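PDB 4HGZ: CcbJ from Streptomyces caelestis, which probably acts as an S-adenosyl-L-methionine-dependent N-methyltransferase, transferring a methyl group from this cofactor to a nitrogen of its substrate. Local coordinates for residues E148-M153 and N241-E246; G163-V168 and V269-A274. One frame throughout, in Å; residues are numbered along the deposited sequence.

Interaction 1: residues E148-M153 and N241-E246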
ATOM      1  N   GLU C 148      21.767  -9.285 -25.591  1.00 36.66           N
ATOM      2  CA  GLU C 148      21.236  -8.748 -26.834  1.00 38.83           C
ATOM      3  C   GLU C 148      21.297  -7.228 -26.805  1.00 41.24           C
ATOM      4  O   GLU C 148      21.602  -6.599 -27.818  1.00 43.86           O
ATOM      5  CB  GLU C 148      19.802  -9.218 -27.099  1.00 36.78           C
ATOM      6  CG  GLU C 148      19.648 -10.701 -27.416  1.00 47.94           C
ATOM      7  CD  GLU C 148      19.396 -11.552 -26.160  1.00 99.07           C
ATOM      8  OE1 GLU C 148      20.135 -11.414 -25.150  1.00 82.42           O
ATOM      9  OE2 GLU C 148      18.447 -12.368 -26.185  1.00 93.31           O
ATOM     10  N   GLN C 149      21.026  -6.643 -25.638  1.00 38.68           N
ATOM     11  CA  GLN C 149      20.999  -5.184 -25.515  1.00 37.92           C
ATOM     12  C   GLN C 149      22.397  -4.591 -25.629  1.00 37.53           C
ATOM     13  O   GLN C 149      22.624  -3.628 -26.364  1.00 39.64           O
ATOM     14  CB  GLN C 149      20.296  -4.750 -24.226  1.00 30.34           C
ATOM     15  CG  GLN C 149      18.797  -5.039 -24.272  1.00 37.66           C
ATOM     16  CD  GLN C 149      18.097  -4.867 -22.939  1.00 43.15           C
ATOM     17  OE1 GLN C 149      18.729  -4.694 -21.886  1.00 43.05           O
ATOM     18  NE2 GLN C 149      16.777  -4.920 -22.975  1.00 41.25           N
ATOM     19  N   ILE C 150      23.344  -5.182 -24.917  1.00 35.76           N
ATOM     20  CA  ILE C 150      24.737  -4.825 -25.116  1.00 39.76           C
ATOM     21  C   ILE C 150      25.130  -4.909 -26.604  1.00 41.21           C
ATOM     22  O   ILE C 150      25.636  -3.946 -27.171  1.00 38.88           O
ATOM     23  CB  ILE C 150      25.645  -5.719 -24.281  1.00 41.81           C
ATOM     24  CG1 ILE C 150      25.350  -5.503 -22.798  1.00 29.95           C
ATOM     25  CG2 ILE C 150      27.103  -5.450 -24.611  1.00 31.06           C
ATOM     26  CD1 ILE C 150      26.233  -6.317 -21.881  1.00 31.54           C
ATOM     27  N   ASP C 151      24.871  -6.048 -27.242  1.00 34.80           N
ATOM     28  CA  ASP C 151      25.192  -6.193 -28.665  1.00 39.22           C
ATOM     29  C   ASP C 151      24.599  -5.046 -29.460  1.00 41.52           C
ATOM     30  O   ASP C 151      25.265  -4.456 -30.307  1.00 50.32           O
ATOM     31  CB  ASP C 151      24.670  -7.512 -29.226  1.00 36.19           C
ATOM     32  CG  ASP C 151      25.431  -8.710 -28.699  1.00 52.36           C
ATOM     33  OD1 ASP C 151      26.449  -8.503 -28.008  1.00 58.89           O
ATOM     34  OD2 ASP C 151      25.018  -9.860 -28.980  1.00 63.49           O
ATOM     35  N   CYS C 152      23.337  -4.730 -29.189  1.00 37.71           N
ATOM     36  CA  CYS C 152      22.679  -3.669 -29.917  1.00 36.27           C
ATOM     37  C   CYS C 152      23.417  -2.343 -29.716  1.00 42.66           C
ATOM     38  O   CYS C 152      23.729  -1.631 -30.683  1.00 40.90           O
ATOM     39  CB  CYS C 152      21.230  -3.541 -29.481  1.00 34.86           C
ATOM     40  SG  CYS C 152      20.363  -2.189 -30.288  1.00 48.32           S
ATOM     41  N   MET C 153      23.714  -2.017 -28.464  1.00 35.35           N
ATOM     42  CA  MET C 153      24.434  -0.778 -28.183  1.00 38.80           C
ATOM     43  C   MET C 153      25.728  -0.752 -28.978  1.00 42.73           C
ATOM     44  O   MET C 153      26.117   0.288 -29.524  1.00 48.42           O
ATOM     45  CB  MET C 153      24.712  -0.628 -26.679  1.00 40.51           C
ATOM     46  CG  MET C 153      23.448  -0.737 -25.813  1.00 43.81           C
ATOM     47  SD  MET C 153      23.740  -0.524 -24.047  1.00 48.23           S
ATOM     48  CE  MET C 153      23.606   1.250 -23.954  1.00 45.97           C
ATOM     49  N   ASN C 241      29.296   0.858 -21.213  1.00 38.74           N
ATOM     50  CA  ASN C 241      30.753   0.767 -21.155  1.00 46.77           C
ATOM     51  C   ASN C 241      31.229  -0.486 -21.879  1.00 47.76           C
ATOM     52  O   ASN C 241      32.078  -0.416 -22.763  1.00 49.07           O
ATOM     53  CB  ASN C 241      31.283   0.798 -19.716  1.00 39.36           C
ATOM     54  CG  ASN C 241      30.909   2.075 -18.980  1.00 55.25           C
ATOM     55  OD1 ASN C 241      30.425   3.033 -19.591  1.00 49.31           O
ATOM     56  ND2 ASN C 241      31.128   2.096 -17.657  1.00 43.40           N
ATOM     57  N   VAL C 242      30.676  -1.635 -21.511  1.00 41.79           N
ATOM     58  CA  VAL C 242      31.051  -2.869 -22.172  1.00 43.57           C
ATOM     59  C   VAL C 242      30.936  -2.721 -23.694  1.00 43.74           C
ATOM     60  O   VAL C 242      31.821  -3.140 -24.424  1.00 48.80           O
ATOM     61  CB  VAL C 242      30.214  -4.062 -21.660  1.00 45.69           C
ATOM     62  CG1 VAL C 242      30.454  -5.294 -22.516  1.00 27.04           C
ATOM     63  CG2 VAL C 242      30.571  -4.357 -20.226  1.00 40.82           C
ATOM     64  N   ALA C 243      29.855  -2.100 -24.158  1.00 44.66           N
ATOM     65  CA  ALA C 243      29.646  -1.828 -25.587  1.00 42.06           C
ATOM     66  C   ALA C 243      30.573  -0.760 -26.173  1.00 43.61           C
ATOM     67  O   ALA C 243      30.442  -0.402 -27.340  1.00 49.17           O
ATOM     68  CB  ALA C 243      28.189  -1.439 -25.839  1.00 28.94           C
ATOM     69  N   GLY C 244      31.499  -0.245 -25.368  1.00 46.87           N
ATOM     70  CA  GLY C 244      32.400   0.829 -25.813  1.00 46.75           C
ATOM     71  C   GLY C 244      31.802   2.237 -25.810  1.00 54.20           C
ATOM     72  O   GLY C 244      32.286   3.120 -26.513  1.00 58.08           O
ATOM     73  N   LEU C 245      30.755   2.452 -25.015  1.00 47.53           N
ATOM     74  CA  LEU C 245      30.090   3.751 -24.949  1.00 46.82           C
ATOM     75  C   LEU C 245      30.241   4.355 -23.561  1.00 48.75           C
ATOM     76  O   LEU C 245      30.396   3.623 -22.589  1.00 52.16           O
ATOM     77  CB  LEU C 245      28.597   3.602 -25.255  1.00 37.81           C
ATOM     78  CG  LEU C 245      28.163   3.286 -26.680  1.00 47.82           C
ATOM     79  CD1 LEU C 245      26.680   2.903 -26.701  1.00 30.43           C
ATOM     80  CD2 LEU C 245      28.445   4.471 -27.584  1.00 36.90           C
ATOM     81  N   GLU C 246      30.182   5.683 -23.468  1.00 49.60           N
ATOM     82  CA  GLU C 246      30.198   6.372 -22.167  1.00 55.65           C
ATOM     83  C   GLU C 246      29.096   7.431 -22.073  1.00 52.09           C
ATOM     84  O   GLU C 246      28.847   8.169 -23.026  1.00 62.28           O
ATOM     85  CB  GLU C 246      31.575   6.986 -21.860  1.00 48.04           C
ATOM     86  CG  GLU C 246      31.875   8.283 -22.616  1.00 85.62           C
ATOM     87  CD  GLU C 246      33.336   8.720 -22.513  1.00107.15           C
ATOM     88  OE1 GLU C 246      34.088   8.123 -21.709  1.00 94.44           O
ATOM     89  OE2 GLU C 246      33.729   9.661 -23.240  1.00 94.15           O
TER
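M153, on helix 146-159, meets A243 and L245 where helix 233-242 gives way to strand 245-251, and the side chains meet through apolar carbons alone. The CB of M153 lies 3.7 Å from the CB of A243, a methyl small enough to let the helix come close. The same M153 CB is 4.0 Å from CD1 of L245. M153 meets both partners through CB, at the root of its side chain, while CG and the thioether turn away from A243, bending at chi3 (87°). One turn back, I150 uses its CG2 branch, held anti to the backbone N (chi1 -63°, measured to CG1), to reach CG1 of V242 at 4.0 Å; the two branched chains meet at a slant. A beta-branched residue suits each place, since a methyl close to the backbone can touch without a long, mobile chain.

Main-chain atoms join in through van der Waals contact: the carbonyl O of I150 is 3.8 Å from A243 CB, and that of M153 is 3.9 Å from L245 CD1. No hydrogen bond joins the segments.

The turn is a Schellman motif. G244 has a positive phi (79°), which glycine adopts readily, and its N bonds to N241 O at 2.7 Å. This reversal ends the helix and delivers L245 into the strand with its side chain aimed at helix 146-159.

Around the contact, A243 O accepts a hydrogen bond from R157 NH1, a further tie between the turn and helix 146-159. M153 and L245 also touch F166 of strand 164-171, while I150 packs on L238 and V242 on V242, both of the second subunit. Helix 146-159 thus rests on the junction of helix 233-242 with strand 245-251, outermost in the sheet within this chain, beside a subunit interface.

Interaction 2: residues G163-V168 and V269-A274; sequences GGTFVV and VYRAAA
F166 and Y270 form an antiparallel hydrogen-bonded pair, with F166 N to Y270 O at 2.9 Å and Y270 N to F166 O at 2.8 Å, where strands 164-168 and 269-272 run at 147° to each other. Their N-H groups point fairly directly at the acceptors (164° and 157°). Next to this pair, V167 faces V269 as a non-hydrogen-bonded pair.

On one face of the sheet the two aromatic side chains run alongside each other in the same direction and meet where CD2 of F166 approaches CD2 of Y270 at 3.9 Å. V168 CG2 approaches the rim of the tyrosine ring roughly in plane, 4.3 Å from Y270 CE2. Flat rings suit this face, which packs against helices: Y270 touches L236 and A240 of helix 233-242, and its hydroxyl is hydrogen-bonded to D237 OD1.

The other face carries T165, V167, V269 and R271. CG1 of V269, anti to the backbone N, reaches CB of T165 at 3.8 Å and V167 CG2 at 4.2 Å. Beta-branched residues favour extended backbone, and here T165 and V167 pack on L60, and V167 and V269 on F56, of helix 50-61. R271, toward the exposed end, lays its CG by the methyl of T165, 4.2 Å from CG2.

The chemistry therefore divides the work: backbone bonds set the register and mostly apolar contacts pack both faces, with R271 at the exposed margin, while the tyrosine hydroxyl and the arginine guanidinium find polar partners outside the pair, D237 and E246.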
ATOM      1  N   GLY C 163      32.512  11.463 -32.865  1.00 62.49           N
ATOM      2  CA  GLY C 163      31.682  12.471 -32.212  1.00 63.04           C
ATOM      3  C   GLY C 163      30.189  12.185 -32.184  1.00 63.40           C
ATOM      4  O   GLY C 163      29.431  12.856 -31.475  1.00 67.71           O
ATOM      5  N   GLY C 164      29.748  11.194 -32.949  1.00 63.39           N
ATOM      6  CA  GLY C 164      28.329  10.846 -32.983  1.00 53.03           C
ATOM      7  C   GLY C 164      27.855  10.413 -31.612  1.00 57.78           C
ATOM      8  O   GLY C 164      28.672  10.060 -30.751  1.00 57.01           O
ATOM      9  N   THR C 165      26.538  10.423 -31.405  1.00 49.81           N
ATOM     10  CA  THR C 165      25.960   9.985 -30.141  1.00 49.67           C
ATOM     11  C   THR C 165      24.869   8.939 -30.306  1.00 48.98           C
ATOM     12  O   THR C 165      24.197   8.872 -31.342  1.00 52.20           O
ATOM     13  CB  THR C 165      25.334  11.158 -29.367  1.00 50.85           C
ATOM     14  OG1 THR C 165      24.306  11.756 -30.166  1.00 63.37           O
ATOM     15  CG2 THR C 165      26.380  12.202 -29.024  1.00 53.90           C
ATOM     16  N   PHE C 166      24.682   8.149 -29.251  1.00 47.26           N
ATOM     17  CA  PHE C 166      23.636   7.135 -29.175  1.00 39.91           C
ATOM     18  C   PHE C 166      22.644   7.546 -28.096  1.00 43.69           C
ATOM     19  O   PHE C 166      23.023   7.772 -26.949  1.00 46.35           O
ATOM     20  CB  PHE C 166      24.267   5.793 -28.818  1.00 40.05           C
ATOM     21  CG  PHE C 166      23.277   4.686 -28.596  1.00 32.51           C
ATOM     22  CD1 PHE C 166      22.432   4.281 -29.610  1.00 40.75           C
ATOM     23  CD2 PHE C 166      23.226   4.018 -27.385  1.00 32.34           C
ATOM     24  CE1 PHE C 166      21.521   3.237 -29.413  1.00 40.58           C
ATOM     25  CE2 PHE C 166      22.328   2.973 -27.182  1.00 44.40           C
ATOM     26  CZ  PHE C 166      21.468   2.585 -28.205  1.00 27.33           C
ATOM     27  N   VAL C 167      21.373   7.637 -28.464  1.00 45.49           N
ATOM     28  CA  VAL C 167      20.354   8.173 -27.576  1.00 36.91           C
ATOM     29  C   VAL C 167      19.251   7.157 -27.382  1.00 38.99           C
ATOM     30  O   VAL C 167      18.687   6.673 -28.355  1.00 44.97           O
ATOM     31  CB  VAL C 167      19.715   9.441 -28.182  1.00 38.08           C
ATOM     32  CG1 VAL C 167      18.634   9.985 -27.256  1.00 36.14           C
ATOM     33  CG2 VAL C 167      20.771  10.495 -28.457  1.00 38.29           C
ATOM     34  N   VAL C 168      18.939   6.841 -26.131  1.00 40.54           N
ATOM     35  CA  VAL C 168      17.850   5.924 -25.816  1.00 38.24           C
ATOM     36  C   VAL C 168      16.897   6.588 -24.840  1.00 39.88           C
ATOM     37  O   VAL C 168      17.293   7.439 -24.052  1.00 46.15           O
ATOM     38  CB  VAL C 168      18.344   4.612 -25.134  1.00 33.33           C
ATOM     39  CG1 VAL C 168      19.432   3.954 -25.946  1.00 43.12           C
ATOM     40  CG2 VAL C 168      18.854   4.902 -23.762  1.00 34.74           C
ATOM     41  N   VAL C 269      22.155   9.938 -23.274  1.00 39.44           N
ATOM     42  CA  VAL C 269      22.979  10.226 -24.427  1.00 41.56           C
ATOM     43  C   VAL C 269      24.389   9.694 -24.188  1.00 46.27           C
ATOM     44  O   VAL C 269      25.040  10.056 -23.192  1.00 46.97           O
ATOM     45  CB  VAL C 269      23.074  11.736 -24.665  1.00 42.88           C
ATOM     46  CG1 VAL C 269      23.814  12.022 -25.961  1.00 43.87           C
ATOM     47  CG2 VAL C 269      21.704  12.345 -24.682  1.00 41.84           C
ATOM     48  N   TYR C 270      24.856   8.853 -25.111  1.00 43.18           N
ATOM     49  CA  TYR C 270      26.160   8.200 -25.000  1.00 40.38           C
ATOM     50  C   TYR C 270      27.078   8.581 -26.160  1.00 48.09           C
ATOM     51  O   TYR C 270      26.608   8.861 -27.274  1.00 49.04           O
ATOM     52  CB  TYR C 270      25.984   6.681 -25.003  1.00 39.40           C
ATOM     53  CG  TYR C 270      25.167   6.137 -23.859  1.00 42.03           C
ATOM     54  CD1 TYR C 270      25.764   5.810 -22.648  1.00 42.24           C
ATOM     55  CD2 TYR C 270      23.802   5.946 -23.987  1.00 35.49           C
ATOM     56  CE1 TYR C 270      25.021   5.300 -21.604  1.00 37.77           C
ATOM     57  CE2 TYR C 270      23.055   5.445 -22.949  1.00 35.38           C
ATOM     58  CZ  TYR C 270      23.666   5.125 -21.757  1.00 38.44           C
ATOM     59  OH  TYR C 270      22.920   4.626 -20.711  1.00 47.51           O
ATOM     60  N   ARG C 271      28.383   8.577 -25.887  1.00 44.77           N
ATOM     61  CA  ARG C 271      29.410   8.794 -26.897  1.00 44.70           C
ATOM     62  C   ARG C 271      30.279   7.556 -26.980  1.00 49.20           C
ATOM     63  O   ARG C 271      30.253   6.710 -26.094  1.00 58.87           O
ATOM     64  CB  ARG C 271      30.325   9.956 -26.516  1.00 41.02           C
ATOM     65  CG  ARG C 271      29.804  11.332 -26.819  1.00 75.21           C
ATOM     66  CD  ARG C 271      30.884  12.370 -26.523  1.00101.94           C
ATOM     67  NE  ARG C 271      31.449  12.191 -25.185  1.00105.20           N
ATOM     68  CZ  ARG C 271      32.507  12.847 -24.720  1.00113.70           C
ATOM     69  NH1 ARG C 271      33.139  13.727 -25.485  1.00107.43           N
ATOM     70  NH2 ARG C 271      32.938  12.616 -23.487  1.00110.57           N
ATOM     71  N   ALA C 272      31.070   7.471 -28.042  1.00 59.48           N
ATOM     72  CA  ALA C 272      32.087   6.446 -28.156  1.00 58.06           C
ATOM     73  C   ALA C 272      33.150   6.757 -27.119  1.00 60.52           C
ATOM     74  O   ALA C 272      33.439   7.920 -26.873  1.00 69.95           O
ATOM     75  CB  ALA C 272      32.687   6.472 -29.540  1.00 54.39           C
ATOM     76  N   ALA C 273      33.734   5.730 -26.513  1.00 65.66           N
ATOM     77  CA  ALA C 273      34.712   5.947 -25.450  1.00 68.60           C
ATOM     78  C   ALA C 273      36.096   6.285 -25.995  1.00 80.17           C
ATOM     79  O   ALA C 273      36.650   5.551 -26.811  1.00 81.38           O
ATOM     80  CB  ALA C 273      34.779   4.746 -24.531  1.00 61.25           C
ATOM     81  N   ALA C 274      36.649   7.400 -25.527  1.00 94.95           N
ATOM     82  CA  ALA C 274      37.983   7.845 -25.930  1.00105.95           C
ATOM     83  C   ALA C 274      38.842   6.716 -26.514  1.00105.34           C
ATOM     84  O   ALA C 274      38.900   5.612 -25.968  1.00 97.13           O
ATOM     85  CB  ALA C 274      38.694   8.513 -24.751  1.00111.03           C
TER

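How the interactions relate
Both contacts are largely buried and lie on the same side of the chain's centre, but they join different elements. Interaction 2 is strand pairing within the mixed methyltransferase sheet, whereas interaction 1 packs a helix onto the turn that leads into strand 245-251, the outermost of that sheet within this chain. Backbone hydrogen bonds fix interaction 2, while interaction 1 depends on apolar fit between side chains. They meet directly: L245 CD1 touches F166 CD2 at 3.7 Å, and a probable hydrogen bond runs from A273 N to G244 O (3.0 Å). Strands 245-251 and 265-272 are neighbours in the sheet, so L245, which touches the helix, sits beside the strand pair of interaction 2.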